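Local coordinates for protein ubiquitin-like-specific protease 2 (Saccharomyces cerevisiae, PDB 5LNB) that removes the ubiquitin-like modifier SUMO from conjugated proteins as a cysteine protease, seen here as its Ulp1-family catalytic domain, at residues I115-S120 against R173-I178; D165-T170 against S213-H218. All blocks are in the same frame, centred on the assembly; numbering follows the deposited sequence.

Interaction 1: residues I115-S120 against R173-I178. With ACT (acetate ion), chain B.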
ATOM      1  N   ILE A 115       2.412  -4.026  -2.007  1.00 16.99           N
ATOM      2  CA  ILE A 115       1.371  -5.032  -1.807  1.00 19.65           C
ATOM      3  C   ILE A 115       0.782  -4.922  -0.407  1.00 21.06           C
ATOM      4  O   ILE A 115       1.379  -5.428   0.556  1.00 20.37           O
ATOM      5  CB  ILE A 115       1.912  -6.445  -2.057  1.00 21.91           C
ATOM      6  CG1 ILE A 115       2.512  -6.536  -3.460  1.00 22.42           C
ATOM      7  CG2 ILE A 115       0.801  -7.473  -1.853  1.00 19.90           C
ATOM      8  CD1 ILE A 115       3.154  -7.877  -3.754  1.00 21.97           C
ATOM      9  N   PRO A 116      -0.370  -4.269  -0.242  1.00 20.71           N
ATOM     10  CA  PRO A 116      -1.049  -4.306   1.062  1.00 17.83           C
ATOM     11  C   PRO A 116      -1.703  -5.663   1.296  1.00 19.63           C
ATOM     12  O   PRO A 116      -2.191  -6.308   0.364  1.00 19.54           O
ATOM     13  CB  PRO A 116      -2.079  -3.176   0.971  1.00 22.18           C
ATOM     14  CG  PRO A 116      -2.218  -2.867  -0.461  1.00 25.53           C
ATOM     15  CD  PRO A 116      -0.946  -3.268  -1.152  1.00 23.78           C
ATOM     16  N   ILE A 117      -1.701  -6.096   2.558  1.00 20.43           N
ATOM     17  CA  ILE A 117      -2.078  -7.455   2.929  1.00 20.68           C
ATOM     18  C   ILE A 117      -3.170  -7.394   3.987  1.00 21.29           C
ATOM     19  O   ILE A 117      -2.984  -6.789   5.051  1.00 20.88           O
ATOM     20  CB  ILE A 117      -0.865  -8.261   3.430  1.00 21.29           C
ATOM     21  CG1 ILE A 117       0.113  -8.468   2.266  1.00 20.55           C
ATOM     22  CG2 ILE A 117      -1.305  -9.585   4.044  1.00 16.86           C
ATOM     23  CD1 ILE A 117       1.403  -9.161   2.637  1.00 17.01           C
ATOM     24  N   ASN A 118      -4.300  -8.034   3.705  1.00 21.10           N
ATOM     25  CA  ASN A 118      -5.467  -8.026   4.578  1.00 19.92           C
ATOM     26  C   ASN A 118      -5.785  -9.470   4.930  1.00 22.66           C
ATOM     27  O   ASN A 118      -6.296 -10.215   4.090  1.00 24.39           O
ATOM     28  CB  ASN A 118      -6.647  -7.341   3.888  1.00 22.21           C
ATOM     29  CG  ASN A 118      -7.965  -7.564   4.611  1.00 28.77           C
ATOM     30  OD1 ASN A 118      -7.996  -7.875   5.800  1.00 31.15           O
ATOM     31  ND2 ASN A 118      -9.066  -7.399   3.889  1.00 27.88           N
ATOM     32  N   ILE A 119      -5.469  -9.872   6.159  1.00 24.29           N
ATOM     33  CA  ILE A 119      -5.717 -11.234   6.621  1.00 24.36           C
ATOM     34  C   ILE A 119      -6.461 -11.171   7.943  1.00 27.38           C
ATOM     35  O   ILE A 119      -5.990 -10.532   8.893  1.00 32.35           O
ATOM     36  CB  ILE A 119      -4.416 -12.039   6.785  1.00 22.74           C
ATOM     37  CG1 ILE A 119      -3.687 -12.187   5.446  1.00 26.61           C
ATOM     38  CG2 ILE A 119      -4.732 -13.412   7.365  1.00 23.11           C
ATOM     39  CD1 ILE A 119      -2.348 -12.921   5.575  1.00 20.53           C
ATOM     40  N   SER A 120      -7.608 -11.842   8.011  1.00 24.34           N
ATOM     41  CA  SER A 120      -8.399 -11.917   9.245  1.00 30.96           C
ATOM     42  C   SER A 120      -8.427 -10.575   9.969  1.00 28.67           C
ATOM     43  O   SER A 120      -8.156 -10.474  11.167  1.00 26.67           O
ATOM     44  CB  SER A 120      -7.866 -13.008  10.168  1.00 28.36           C
ATOM     45  OG  SER A 120      -7.863 -14.260   9.510  1.00 34.67           O
ATOM     46  N   ARG A 173       5.577 -16.674   7.236  1.00 26.01           N
ATOM     47  CA  ARG A 173       4.598 -17.569   6.624  1.00 34.89           C
ATOM     48  C   ARG A 173       3.744 -16.851   5.581  1.00 35.08           C
ATOM     49  O   ARG A 173       3.437 -17.422   4.529  1.00 34.80           O
ATOM     50  CB  ARG A 173       3.708 -18.198   7.691  1.00 42.44           C
ATOM     51  CG  ARG A 173       4.305 -19.421   8.369  1.00 53.86           C
ATOM     52  CD  ARG A 173       3.326 -20.049   9.357  1.00 62.68           C
ATOM     53  NE  ARG A 173       3.016 -19.153  10.471  1.00 71.71           N
ATOM     54  CZ  ARG A 173       1.913 -18.415  10.558  1.00 74.02           C
ATOM     55  NH1 ARG A 173       0.999 -18.468   9.598  1.00 75.68           N
ATOM     56  NH2 ARG A 173       1.723 -17.623  11.609  1.00 71.10           N
ATOM     57  N   GLU A 174       3.332 -15.608   5.858  1.00 25.74           N
ATOM     58  CA  GLU A 174       2.467 -14.880   4.928  1.00 21.97           C
ATOM     59  C   GLU A 174       3.227 -14.303   3.741  1.00 24.14           C
ATOM     60  O   GLU A 174       2.618 -14.047   2.702  1.00 19.55           O
ATOM     61  CB  GLU A 174       1.732 -13.727   5.634  1.00 21.06           C
ATOM     62  CG  GLU A 174       0.792 -14.161   6.745  1.00 31.68           C
ATOM     63  CD  GLU A 174       1.516 -14.405   8.063  1.00 44.05           C
ATOM     64  OE1 GLU A 174       2.304 -13.529   8.479  1.00 48.88           O
ATOM     65  OE2 GLU A 174       1.302 -15.471   8.678  1.00 49.57           O
ATOM     66  N   ILE A 175       4.528 -14.060   3.874  1.00 25.41           N
ATOM     67  CA  ILE A 175       5.298 -13.536   2.756  1.00 27.08           C
ATOM     68  C   ILE A 175       5.791 -14.643   1.830  1.00 29.73           C
ATOM     69  O   ILE A 175       6.133 -14.361   0.672  1.00 25.29           O
ATOM     70  CB  ILE A 175       6.479 -12.694   3.267  1.00 28.20           C
ATOM     71  CG1 ILE A 175       5.957 -11.437   3.971  1.00 25.97           C
ATOM     72  CG2 ILE A 175       7.463 -12.378   2.133  1.00 25.06           C
ATOM     73  CD1 ILE A 175       4.970 -10.638   3.166  1.00 22.19           C
ATOM     74  N   ASP A 176       5.821 -15.892   2.295  1.00 31.73           N
ATOM     75  CA  ASP A 176       6.302 -16.974   1.446  1.00 28.10           C
ATOM     76  C   ASP A 176       5.506 -17.099   0.151  1.00 30.64           C
ATOM     77  O   ASP A 176       6.124 -17.339  -0.894  1.00 32.57           O
ATOM     78  CB  ASP A 176       6.302 -18.298   2.226  1.00 30.26           C
ATOM     79  CG  ASP A 176       6.740 -19.483   1.372  1.00 41.77           C
ATOM     80  OD1 ASP A 176       5.860 -20.190   0.822  1.00 45.72           O
ATOM     81  OD2 ASP A 176       7.969 -19.689   1.220  1.00 40.94           O
ATOM     82  N   PRO A 177       4.177 -16.967   0.145  1.00 32.31           N
ATOM     83  CA  PRO A 177       3.461 -16.988  -1.141  1.00 29.00           C
ATOM     84  C   PRO A 177       3.930 -15.908  -2.095  1.00 29.88           C
ATOM     85  O   PRO A 177       3.851 -16.091  -3.314  1.00 28.72           O
ATOM     86  CB  PRO A 177       1.998 -16.778  -0.730  1.00 28.50           C
ATOM     87  CG  PRO A 177       1.928 -17.282   0.669  1.00 32.36           C
ATOM     88  CD  PRO A 177       3.257 -16.963   1.293  1.00 31.99           C
ATOM     89  N   ILE A 178       4.417 -14.779  -1.585  1.00 29.19           N
ATOM     90  CA  ILE A 178       4.881 -13.736  -2.489  1.00 26.86           C
ATOM     91  C   ILE A 178       6.221 -14.124  -3.091  1.00 26.46           C
ATOM     92  O   ILE A 178       6.493 -13.834  -4.262  1.00 27.73           O
ATOM     93  CB  ILE A 178       4.941 -12.374  -1.774  1.00 25.21           C
ATOM     94  CG1 ILE A 178       3.555 -11.998  -1.240  1.00 23.94           C
ATOM     95  CG2 ILE A 178       5.463 -11.301  -2.733  1.00 16.41           C
ATOM     96  CD1 ILE A 178       3.513 -10.682  -0.497  1.00 26.33           C
TER
HETATM   97  C   ACT B 901     -11.545  -9.213   5.612  1.00 52.88           C
HETATM   98  O   ACT B 901     -10.698  -9.477   6.509  1.00 45.97           O
HETATM   99  OXT ACT B 901     -11.121  -8.754   4.526  1.00 50.57           O
HETATM  100  CH3 ACT B 901     -13.017  -9.436   5.799  1.00 54.67           C
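Ile117 CD1 reaches two isoleucines of helix 172-190. The side chain meets Ile178 tip to tip, CD1 to CD1 at 4.1 Å, and crosses that of Ile175 at about a right angle, with Ile117 CD1 and Ile175 CD1 3.9 Å apart. Chi1 (-66°) turns Ile117 CG1 away from the carbonyl carbon, and an extended chi2 (176°) carries CD1 off the backbone toward the helix. At one end Ile115 CD1 makes a looser approach to Ile178 CG2, 4.3 Å away. At the other, Ile119 CD1 lies 3.6 Å from Glu174 CG, on the aliphatic part of the acid. Tyr84 of helix 82-87 also touches Ile117, Ile119 and Ile178. Alternate residues of strand 112-119 thus pack against helix 172-190, the sheet-to-helix layering of the catalytic domain; the short axes pass 11.3 Å apart at 131°. The polar contacts belong to Asn118 and Glu174. Asn118 turns to the other face, where ND2 gives a hydrogen bond, at a doubtfully short 2.5 Å, to OXT of an acetate probably from the crystallisation liquor. The Glu174 chain bends at chi2, and OE1 accepts a hydrogen bond from His171, while OE2 faces Arg173 NH1 at 3.1 Å from well outside the guanidinium plane, a purely electrostatic pairing. Pro177 has no N-H to give to the preceding turn, and the helix kinks there, Ile178 N bonding instead to Ile175 O at 2.9 Å.

Interaction 2: residues D165-T170 against S213-H218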
ATOM      1  N   ASP A 165       4.606  -3.734   9.861  1.00 24.67           N
ATOM      2  CA  ASP A 165       3.386  -4.077  10.577  1.00 25.84           C
ATOM      3  C   ASP A 165       3.372  -3.287  11.877  1.00 23.19           C
ATOM      4  O   ASP A 165       4.356  -3.308  12.619  1.00 22.45           O
ATOM      5  CB  ASP A 165       3.343  -5.586  10.859  1.00 23.35           C
ATOM      6  CG  ASP A 165       2.067  -6.035  11.552  1.00 25.20           C
ATOM      7  OD1 ASP A 165       1.155  -5.212  11.788  1.00 25.42           O
ATOM      8  OD2 ASP A 165       1.977  -7.244  11.850  1.00 25.07           O
ATOM      9  N   SER A 166       2.268  -2.593  12.148  1.00 17.90           N
ATOM     10  CA  SER A 166       2.160  -1.853  13.394  1.00 20.57           C
ATOM     11  C   SER A 166       2.000  -2.773  14.595  1.00 23.14           C
ATOM     12  O   SER A 166       2.242  -2.335  15.722  1.00 21.25           O
ATOM     13  CB  SER A 166       0.996  -0.859  13.330  1.00 20.12           C
ATOM     14  OG  SER A 166      -0.202  -1.513  12.955  1.00 22.69           O
ATOM     15  N   LEU A 167       1.601  -4.029  14.392  1.00 22.01           N
ATOM     16  CA  LEU A 167       1.608  -4.993  15.486  1.00 22.73           C
ATOM     17  C   LEU A 167       2.995  -5.622  15.622  1.00 30.20           C
ATOM     18  O   LEU A 167       3.828  -5.562  14.710  1.00 30.43           O
ATOM     19  CB  LEU A 167       0.547  -6.077  15.274  1.00 21.76           C
ATOM     20  CG  LEU A 167      -0.890  -5.548  15.124  1.00 22.60           C
ATOM     21  CD1 LEU A 167      -1.903  -6.682  14.992  1.00 22.08           C
ATOM     22  CD2 LEU A 167      -1.273  -4.609  16.284  1.00 21.82           C
ATOM     23  N   ARG A 168       3.242  -6.231  16.783  1.00 26.81           N
ATOM     24  CA  ARG A 168       4.556  -6.806  17.078  1.00 33.25           C
ATOM     25  C   ARG A 168       4.615  -8.239  16.542  1.00 34.35           C
ATOM     26  O   ARG A 168       4.542  -9.226  17.278  1.00 37.74           O
ATOM     27  CB  ARG A 168       4.840  -6.732  18.575  1.00 33.99           C
ATOM     28  CG  ARG A 168       5.096  -5.301  19.060  1.00 39.99           C
ATOM     29  CD  ARG A 168       5.252  -5.224  20.567  1.00 48.79           C
ATOM     30  NE  ARG A 168       6.394  -6.010  21.028  1.00 58.46           N
ATOM     31  CZ  ARG A 168       7.538  -5.494  21.468  1.00 67.19           C
ATOM     32  NH1 ARG A 168       7.701  -4.177  21.520  1.00 68.54           N
ATOM     33  NH2 ARG A 168       8.517  -6.296  21.868  1.00 71.14           N
ATOM     34  N   GLN A 169       4.770  -8.344  15.224  1.00 35.44           N
ATOM     35  CA  GLN A 169       4.699  -9.624  14.536  1.00 33.90           C
ATOM     36  C   GLN A 169       5.635  -9.629  13.337  1.00 33.29           C
ATOM     37  O   GLN A 169       5.885  -8.593  12.714  1.00 33.15           O
ATOM     38  CB  GLN A 169       3.283  -9.938  14.038  1.00 35.01           C
ATOM     39  CG  GLN A 169       2.215 -10.003  15.104  1.00 39.46           C
ATOM     40  CD  GLN A 169       0.851 -10.369  14.538  1.00 36.62           C
ATOM     41  OE1 GLN A 169       0.731 -10.818  13.396  1.00 41.36           O
ATOM     42  NE2 GLN A 169      -0.184 -10.172  15.337  1.00 37.20           N
ATOM     43  N   THR A 170       6.111 -10.824  13.001  1.00 28.83           N
ATOM     44  CA  THR A 170       6.885 -11.089  11.801  1.00 28.87           C
ATOM     45  C   THR A 170       6.079 -12.034  10.915  1.00 32.02           C
ATOM     46  O   THR A 170       5.228 -12.786  11.403  1.00 30.42           O
ATOM     47  CB  THR A 170       8.249 -11.690  12.155  1.00 31.73           C
ATOM     48  OG1 THR A 170       8.054 -12.959  12.790  1.00 39.37           O
ATOM     49  CG2 THR A 170       9.007 -10.764  13.120  1.00 31.14           C
ATOM     50  N   SER A 213      -7.436  -2.967  14.951  1.00 24.33           N
ATOM     51  CA  SER A 213      -8.361  -2.228  14.097  1.00 21.87           C
ATOM     52  C   SER A 213      -7.791  -0.898  13.609  1.00 26.04           C
ATOM     53  O   SER A 213      -8.338  -0.330  12.660  1.00 26.31           O
ATOM     54  CB  SER A 213      -9.686  -2.006  14.830  1.00 24.14           C
ATOM     55  OG  SER A 213      -9.544  -1.146  15.949  1.00 24.42           O
ATOM     56  N   ASP A 214      -6.705  -0.395  14.215  1.00 20.34           N
ATOM     57  CA  ASP A 214      -5.969   0.743  13.663  1.00 26.58           C
ATOM     58  C   ASP A 214      -4.937   0.350  12.599  1.00 25.41           C
ATOM     59  O   ASP A 214      -4.349   1.244  11.976  1.00 24.21           O
ATOM     60  CB  ASP A 214      -5.229   1.520  14.762  1.00 19.67           C
ATOM     61  CG  ASP A 214      -6.149   2.404  15.617  1.00 29.16           C
ATOM     62  OD1 ASP A 214      -7.269   2.759  15.174  1.00 27.27           O
ATOM     63  OD2 ASP A 214      -5.729   2.750  16.746  1.00 27.94           O
ATOM     64  N   CYS A 215      -4.682  -0.944  12.387  1.00 23.76           N
ATOM     65  CA  CYS A 215      -3.624  -1.350  11.457  1.00 22.34           C
ATOM     66  C   CYS A 215      -3.804  -0.747  10.064  1.00 23.41           C
ATOM     67  O   CYS A 215      -2.823  -0.364   9.415  1.00 19.42           O
ATOM     68  CB  CYS A 215      -3.569  -2.870  11.355  1.00 20.54           C
ATOM     69  SG  CYS A 215      -2.871  -3.624  12.805  1.00 23.37           S
ATOM     70  N   GLY A 216      -5.044  -0.664   9.581  1.00 21.20           N
ATOM     71  CA  GLY A 216      -5.258  -0.106   8.253  1.00 23.25           C
ATOM     72  C   GLY A 216      -4.802   1.337   8.140  1.00 23.08           C
ATOM     73  O   GLY A 216      -4.312   1.753   7.085  1.00 25.54           O
ATOM     74  N   VAL A 217      -4.948   2.112   9.223  1.00 19.81           N
ATOM     75  CA  VAL A 217      -4.505   3.503   9.245  1.00 16.97           C
ATOM     76  C   VAL A 217      -2.983   3.578   9.229  1.00 22.30           C
ATOM     77  O   VAL A 217      -2.398   4.456   8.587  1.00 20.84           O
ATOM     78  CB  VAL A 217      -5.090   4.231  10.477  1.00 21.36           C
ATOM     79  CG1 VAL A 217      -4.532   5.648  10.601  1.00 18.04           C
ATOM     80  CG2 VAL A 217      -6.604   4.273  10.415  1.00 18.51           C
ATOM     81  N   HIS A 218      -2.318   2.671   9.950  1.00 22.23           N
ATOM     82  CA  HIS A 218      -0.860   2.645   9.939  1.00 19.47           C
ATOM     83  C   HIS A 218      -0.316   2.253   8.572  1.00 18.54           C
ATOM     84  O   HIS A 218       0.690   2.811   8.127  1.00 19.90           O
ATOM     85  CB  HIS A 218      -0.341   1.701  11.014  1.00 16.54           C
ATOM     86  CG  HIS A 218      -0.491   2.248  12.394  1.00 23.93           C
ATOM     87  ND1 HIS A 218       0.454   3.065  12.972  1.00 25.00           N
ATOM     88  CD2 HIS A 218      -1.487   2.116  13.301  1.00 20.68           C
ATOM     89  CE1 HIS A 218       0.053   3.404  14.182  1.00 24.73           C
ATOM     90  NE2 HIS A 218      -1.123   2.844  14.404  1.00 27.44           N
TER
HETATM   91  O   HOH W   1      -0.051  -2.344  10.109  1.00 19.71           O
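Ser166 places its side chain against His218 and Cys215, at what is consistent with the active site of a Ulp1-family cysteine protease: Asp165 OD1 accepts a hydrogen bond from His122 NE2, and Cys215 touches His122, as in a Cys-His-Asp catalytic triad. Asp165 OD2 is hydrogen-bonded to His171 NE2. From its start, Ser166 CB sits over one face of the His218 imidazole, offset toward the rim, as a CH-pi contact 3.9 Å from the ring centroid and 25° off the normal. The nearest ring atom to Ser166 CB is His218 CG, at 3.6 Å. One bond further, Ser166 OG occupies the crowded position between its own backbone N and carbonyl carbon (chi1 53°), and comes within 3.4 Å of Cys215 SG. That sulphur is also packed by Leu167, whose CG lies 3.6 Å from Cys215 SG. Leu167 N bonds to Asp165 OD1 at 2.9 Å, meeting it from well above the carboxylate plane, and closes an Asx turn. His218 ND1 bonds to Arg261, and an alanine here would probably leave Arg261 without that partner and open a gap over Ser166 CB where the ring had lain. A water joins the two backbones: it accepts from Ser166 N at 3.1 Å and donates weakly to Cys215 O, 3.5 Å away.

From the N terminus, strand 112-119 enters first; interaction 1 then closes a loop of 52 residues when the chain returns as helix 172-190. That loop contains strands 122-129 and 159-164 and the unmodelled residues 138-156. Interaction 2 opens inside it, at the turn after strand 159-164, and closes after 42 intervening residues at the beginning of helix 215-228, so the two contacts cross rather than nest. Their centres lie about 13 Å apart. Interaction 1 joins the sheet to the helix that covers it, whereas interaction 2 joins the loop leaving strand 159-164 to the start of helix 215-228. His171 connects them, bonding to Asp165 through NE2 and to Glu174 through ND1.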